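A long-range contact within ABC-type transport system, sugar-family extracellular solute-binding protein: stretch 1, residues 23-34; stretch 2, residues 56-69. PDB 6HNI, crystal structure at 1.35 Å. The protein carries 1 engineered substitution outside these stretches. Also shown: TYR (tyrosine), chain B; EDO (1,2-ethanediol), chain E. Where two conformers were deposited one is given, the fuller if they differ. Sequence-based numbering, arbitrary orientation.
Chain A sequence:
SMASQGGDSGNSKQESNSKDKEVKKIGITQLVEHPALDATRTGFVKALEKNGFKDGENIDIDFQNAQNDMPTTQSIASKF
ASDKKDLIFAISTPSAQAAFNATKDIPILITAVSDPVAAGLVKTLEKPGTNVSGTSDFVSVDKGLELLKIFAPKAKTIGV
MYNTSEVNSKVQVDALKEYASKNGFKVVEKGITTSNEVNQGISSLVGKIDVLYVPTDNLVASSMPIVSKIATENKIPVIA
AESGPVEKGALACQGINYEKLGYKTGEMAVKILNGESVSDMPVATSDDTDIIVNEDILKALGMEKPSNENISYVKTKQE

Stretch 1 23-34: VKKIGITQLVEH
Stretch 2, residues 56-69: GENIDIDFQNAQND

Hydrogen bonding between the two stretches continues past the last parallel pair, Gln30 with Asn65: Leu31 turns out of the extended conformation (phi/psi -61/-47°), and its carbonyl reaches into a type I' turn, Ala66 to Asp69, and accepts a hydrogen bond from the amide of Asn68 (Asn68 N to Leu31 O, 2.8 Å). The turn places Gln67 and Asn68 at positive phi (51/42° and 67/11°) and is closed by Asp69 N to Ala66 O at 3.0 Å. Gln67 N also approaches Leu31 O, at 3.1 Å, but at a poor angle; it bonds instead to Asn65 OD1 (2.8 Å).

Strands 24-30 and 59-65 run in the same direction, 18° apart, with Lys24 opposite Ile59 and Gln30 opposite Asn65, paired CA atoms lying 4.7 to 5.1 Å apart. Even-numbered residues of the first strand supply both N and O to the ladder. Thus Ile26 N donates to Asp60 O (2.8 Å) while Ile26 O accepts from Asp62 N (2.9 Å), and Ile28 repeats the pattern with Asp62 O and Gln64 N. The ladder begins at Lys24 N to Asn58 O (3.1 Å) and continues to Ala66 N to Gln30 O (3.0 Å).

Ile26, Ile28, Ile59, Ile61 and Phe63 share one face. Ile59 is p,t; the other three isoleucines are m,t. Ile28 CD1 packs 3.5 Å from Ile61 CG2, and Ile28 CG2 lies 3.8 Å from Phe63 CD1, at the ring edge. Phe63 is t, with chi2 75°. Gln30, extended t,t, brings OE1 to the same edge, 3.3 Å from CE1 of Phe63, while its NE2 donates to Val32 O (3.0 Å).

The other face carries Lys25, Thr29, Asp60, Asp62 and Gln64; Gly27, which pairs with Asp62, leaves its place there without a side chain. Gln64 (m,m) folds back so that NE2 reaches Asp62 OD1 at 2.9 Å. On the side of the sheet that Asn65 faces, one water joins Glu33 OE2 (2.6 Å) to Asn65 ND2 (3.1 Å).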

# COMPACT_ATOMS: atom_id res chain seq x y z
N VAL A 23 17.71 6.88 25.91
CA VAL A 23 17.44 6.99 24.44
C VAL A 23 16.51 5.83 24.04
O VAL A 23 16.84 4.67 24.30
CB VAL A 23 18.78 6.89 23.62
CG1 VAL A 23 18.53 6.83 22.11
CG2 VAL A 23 19.74 8.03 23.99
N LYS A 24 15.36 6.14 23.42
CA LYS A 24 14.44 5.12 22.97
C LYS A 24 14.93 4.61 21.61
O LYS A 24 15.31 5.40 20.74
CB LYS A 24 13.00 5.70 22.87
CG LYS A 24 12.34 6.11 24.22
CD LYS A 24 12.06 4.88 25.05
CE LYS A 24 11.73 5.17 26.49
NZ LYS A 24 10.37 5.65 26.70
N LYS A 25 14.95 3.28 21.49
CA LYS A 25 15.43 2.62 20.26
C LYS A 25 14.24 2.09 19.45
O LYS A 25 13.43 1.31 19.95
CB LYS A 25 16.41 1.50 20.61
CG LYS A 25 17.58 2.07 21.44
CD LYS A 25 18.64 1.11 21.94
CE LYS A 25 19.63 1.87 22.85
NZ LYS A 25 19.01 2.27 24.15
N ILE A 26 14.14 2.64 18.26
CA ILE A 26 13.03 2.34 17.36
C ILE A 26 13.62 1.57 16.19
O ILE A 26 14.57 1.97 15.58
CB ILE A 26 12.35 3.62 16.85
CG1 ILE A 26 11.83 4.49 18.02
CG2 ILE A 26 11.29 3.27 15.80
CD1 ILE A 26 11.26 5.79 17.53
N GLY A 27 12.98 0.45 15.87
CA GLY A 27 13.29 -0.30 14.62
C GLY A 27 12.23 -0.04 13.58
O GLY A 27 11.04 -0.14 13.91
N ILE A 28 12.67 0.33 12.37
CA ILE A 28 11.72 0.48 11.25
C ILE A 28 12.03 -0.67 10.27
O ILE A 28 13.14 -0.83 9.86
CB ILE A 28 11.89 1.80 10.53
CG1 ILE A 28 11.72 3.02 11.48
CG2 ILE A 28 10.91 1.87 9.35
CD1 ILE A 28 11.75 4.37 10.82
N THR A 29 10.97 -1.43 10.02
CA THR A 29 11.08 -2.59 9.06
C THR A 29 10.16 -2.29 7.90
O THR A 29 8.95 -2.19 8.03
CB THR A 29 10.80 -3.91 9.78
OG1 THR A 29 10.80 -4.98 8.76
CG2 THR A 29 9.50 -4.01 10.49
N GLN A 30 10.79 -2.12 6.73
CA GLN A 30 10.07 -1.79 5.51
C GLN A 30 10.30 -2.90 4.45
O GLN A 30 11.41 -3.33 4.27
CB GLN A 30 10.58 -0.46 4.95
CG GLN A 30 9.83 0.06 3.75
CD GLN A 30 10.28 1.43 3.27
OE1 GLN A 30 10.61 2.32 4.09
NE2 GLN A 30 10.23 1.67 1.96
N LEU A 31 9.22 -3.34 3.81
CA LEU A 31 9.38 -4.48 2.86
C LEU A 31 10.34 -4.20 1.70
O LEU A 31 11.20 -5.03 1.37
CB LEU A 31 8.00 -4.86 2.37
CG LEU A 31 7.95 -5.92 1.25
CD1 LEU A 31 8.52 -7.20 1.80
CD2 LEU A 31 6.51 -6.03 0.83
N VAL A 32 10.15 -3.04 1.07
CA VAL A 32 10.83 -2.69 -0.17
C VAL A 32 10.67 -1.17 -0.39
O VAL A 32 9.73 -0.60 0.12
CB VAL A 32 10.25 -3.52 -1.37
CG1 VAL A 32 8.82 -3.12 -1.65
CG2 VAL A 32 11.15 -3.41 -2.62
N GLU A 33 11.51 -0.56 -1.19
CA GLU A 33 11.24 0.78 -1.75
C GLU A 33 10.21 0.71 -2.89
O GLU A 33 10.49 0.23 -4.03
CB GLU A 33 12.52 1.41 -2.27
CG GLU A 33 13.59 1.66 -1.23
CD GLU A 33 14.92 2.07 -1.85
OE1 GLU A 33 14.95 2.33 -3.06
OE2 GLU A 33 15.92 2.16 -1.12
N HIS A 34 9.00 1.12 -2.59
CA HIS A 34 8.03 1.56 -3.62
C HIS A 34 7.38 2.85 -3.06
O HIS A 34 7.46 3.07 -1.84
CB HIS A 34 7.05 0.49 -4.14
CG HIS A 34 6.01 -0.05 -3.19
ND1 HIS A 34 4.84 0.62 -2.90
CD2 HIS A 34 5.88 -1.28 -2.63
CE1 HIS A 34 4.07 -0.15 -2.14
NE2 HIS A 34 4.67 -1.33 -1.99
N GLY A 56 19.51 10.45 16.70
CA GLY A 56 20.81 10.94 17.13
C GLY A 56 20.74 11.80 18.39
O GLY A 56 21.80 12.19 18.92
N GLU A 57 19.53 12.09 18.90
CA GLU A 57 19.37 12.88 20.13
C GLU A 57 18.70 12.05 21.25
O GLU A 57 19.40 11.45 22.05
CB GLU A 57 18.67 14.23 19.85
CG GLU A 57 19.52 15.14 18.96
CD GLU A 57 19.02 16.58 18.85
OE1 GLU A 57 17.94 16.90 19.40
OE2 GLU A 57 19.72 17.41 18.22
N ASN A 58 17.38 12.01 21.30
CA ASN A 58 16.67 11.21 22.34
C ASN A 58 16.00 9.94 21.78
O ASN A 58 15.35 9.16 22.53
CB ASN A 58 15.64 12.06 23.07
CG ASN A 58 14.66 12.74 22.12
OD1 ASN A 58 14.94 12.93 20.92
ND2 ASN A 58 13.51 13.11 22.66
N ILE A 59 16.18 9.73 20.48
CA ILE A 59 15.84 8.43 19.86
C ILE A 59 16.98 7.96 19.00
O ILE A 59 17.83 8.75 18.58
CB ILE A 59 14.52 8.43 19.08
CG1 ILE A 59 14.58 9.33 17.85
CG2 ILE A 59 13.36 8.71 20.01
CD1 ILE A 59 13.35 9.24 16.96
N ASP A 60 16.96 6.65 18.75
CA ASP A 60 17.81 6.00 17.77
C ASP A 60 16.91 5.23 16.82
O ASP A 60 16.15 4.39 17.26
CB ASP A 60 18.75 5.01 18.43
CG ASP A 60 19.55 4.25 17.39
OD1 ASP A 60 20.55 4.82 16.94
OD2 ASP A 60 19.15 3.11 16.99
N ILE A 61 16.99 5.58 15.55
CA ILE A 61 16.19 4.89 14.52
C ILE A 61 17.11 3.92 13.75
O ILE A 61 18.09 4.34 13.15
CB ILE A 61 15.54 5.91 13.58
CG1 ILE A 61 14.60 6.88 14.34
CG2 ILE A 61 14.75 5.20 12.51
CD1 ILE A 61 13.99 7.97 13.46
N ASP A 62 16.75 2.62 13.76
CA ASP A 62 17.45 1.55 13.03
C ASP A 62 16.50 1.16 11.88
O ASP A 62 15.52 0.41 12.06
CB ASP A 62 17.66 0.39 14.01
CG ASP A 62 18.37 -0.80 13.43
OD1 ASP A 62 18.70 -0.81 12.22
OD2 ASP A 62 18.62 -1.76 14.24
N PHE A 63 16.77 1.72 10.70
CA PHE A 63 15.98 1.44 9.50
C PHE A 63 16.52 0.22 8.76
O PHE A 63 17.74 0.12 8.47
CB PHE A 63 16.02 2.64 8.56
CG PHE A 63 15.34 2.38 7.24
CD1 PHE A 63 13.95 2.35 7.17
CD2 PHE A 63 16.06 2.12 6.11
CE1 PHE A 63 13.28 2.06 6.00
CE2 PHE A 63 15.41 1.80 4.89
CZ PHE A 63 14.02 1.80 4.85
N GLN A 64 15.61 -0.69 8.43
CA GLN A 64 15.94 -1.94 7.71
C GLN A 64 14.95 -2.19 6.59
O GLN A 64 13.73 -2.21 6.80
CB GLN A 64 15.94 -3.14 8.65
CG GLN A 64 16.93 -3.06 9.80
CD GLN A 64 18.36 -3.26 9.37
OE1 GLN A 64 18.62 -4.02 8.45
NE2 GLN A 64 19.33 -2.67 10.10
N ASN A 65 15.49 -2.35 5.39
CA ASN A 65 14.74 -2.63 4.16
C ASN A 65 14.99 -4.09 3.79
O ASN A 65 16.13 -4.53 3.68
CB ASN A 65 15.21 -1.67 3.10
CG ASN A 65 14.48 -1.80 1.76
OD1 ASN A 65 13.71 -2.72 1.51
ND2 ASN A 65 14.76 -0.87 0.87
N ALA A 66 13.91 -4.84 3.61
CA ALA A 66 13.99 -6.27 3.22
C ALA A 66 14.28 -6.48 1.74
O ALA A 66 14.45 -7.62 1.33
CB ALA A 66 12.75 -7.00 3.60
N GLN A 67 14.23 -5.42 0.95
CA GLN A 67 14.40 -5.50 -0.51
C GLN A 67 13.50 -6.54 -1.16
O GLN A 67 13.91 -7.26 -2.11
CB GLN A 67 15.87 -5.71 -0.85
CG GLN A 67 16.77 -4.56 -0.44
CD GLN A 67 18.22 -4.81 -0.83
OE1 GLN A 67 18.98 -5.36 -0.05
NE2 GLN A 67 18.58 -4.45 -2.05
N ASN A 68 12.26 -6.56 -0.70
CA ASN A 68 11.18 -7.44 -1.19
C ASN A 68 11.38 -8.91 -0.92
O ASN A 68 10.64 -9.75 -1.45
CB ASN A 68 10.84 -7.21 -2.69
CG ASN A 68 9.43 -6.70 -2.90
OD1 ASN A 68 8.59 -6.75 -2.01
ND2 ASN A 68 9.16 -6.24 -4.11
N ASP A 69 12.35 -9.26 -0.09
CA ASP A 69 12.67 -10.66 0.23
C ASP A 69 11.91 -11.09 1.49
O ASP A 69 12.18 -10.58 2.61
CB ASP A 69 14.17 -10.77 0.50
CG ASP A 69 14.64 -12.21 0.66
OD1 ASP A 69 14.53 -12.96 -0.31
OD2 ASP A 69 15.05 -12.58 1.79
N TYR B . -1.51 -2.35 1.23
CA TYR B . -0.22 -3.05 1.14
C TYR B . -0.07 -4.01 2.31
O TYR B . 1.01 -4.55 2.48
CB TYR B . 0.97 -2.08 0.92
CG TYR B . 0.90 -1.38 -0.39
CD1 TYR B . 1.06 -2.12 -1.60
CD2 TYR B . 0.63 -0.05 -0.53
CE1 TYR B . 0.92 -1.50 -2.81
CE2 TYR B . 0.49 0.59 -1.74
CZ TYR B . 0.63 -0.17 -2.93
OH TYR B . 0.49 0.45 -4.16
OXT TYR B . -1.04 -4.29 2.99
C1 EDO E . 14.71 -1.91 -3.36
O1 EDO E . 14.13 -1.61 -2.05
C2 EDO E . 14.52 -3.37 -3.79
O2 EDO E . 15.74 -4.08 -4.01
O HOH W 1 15.54 2.11 1.43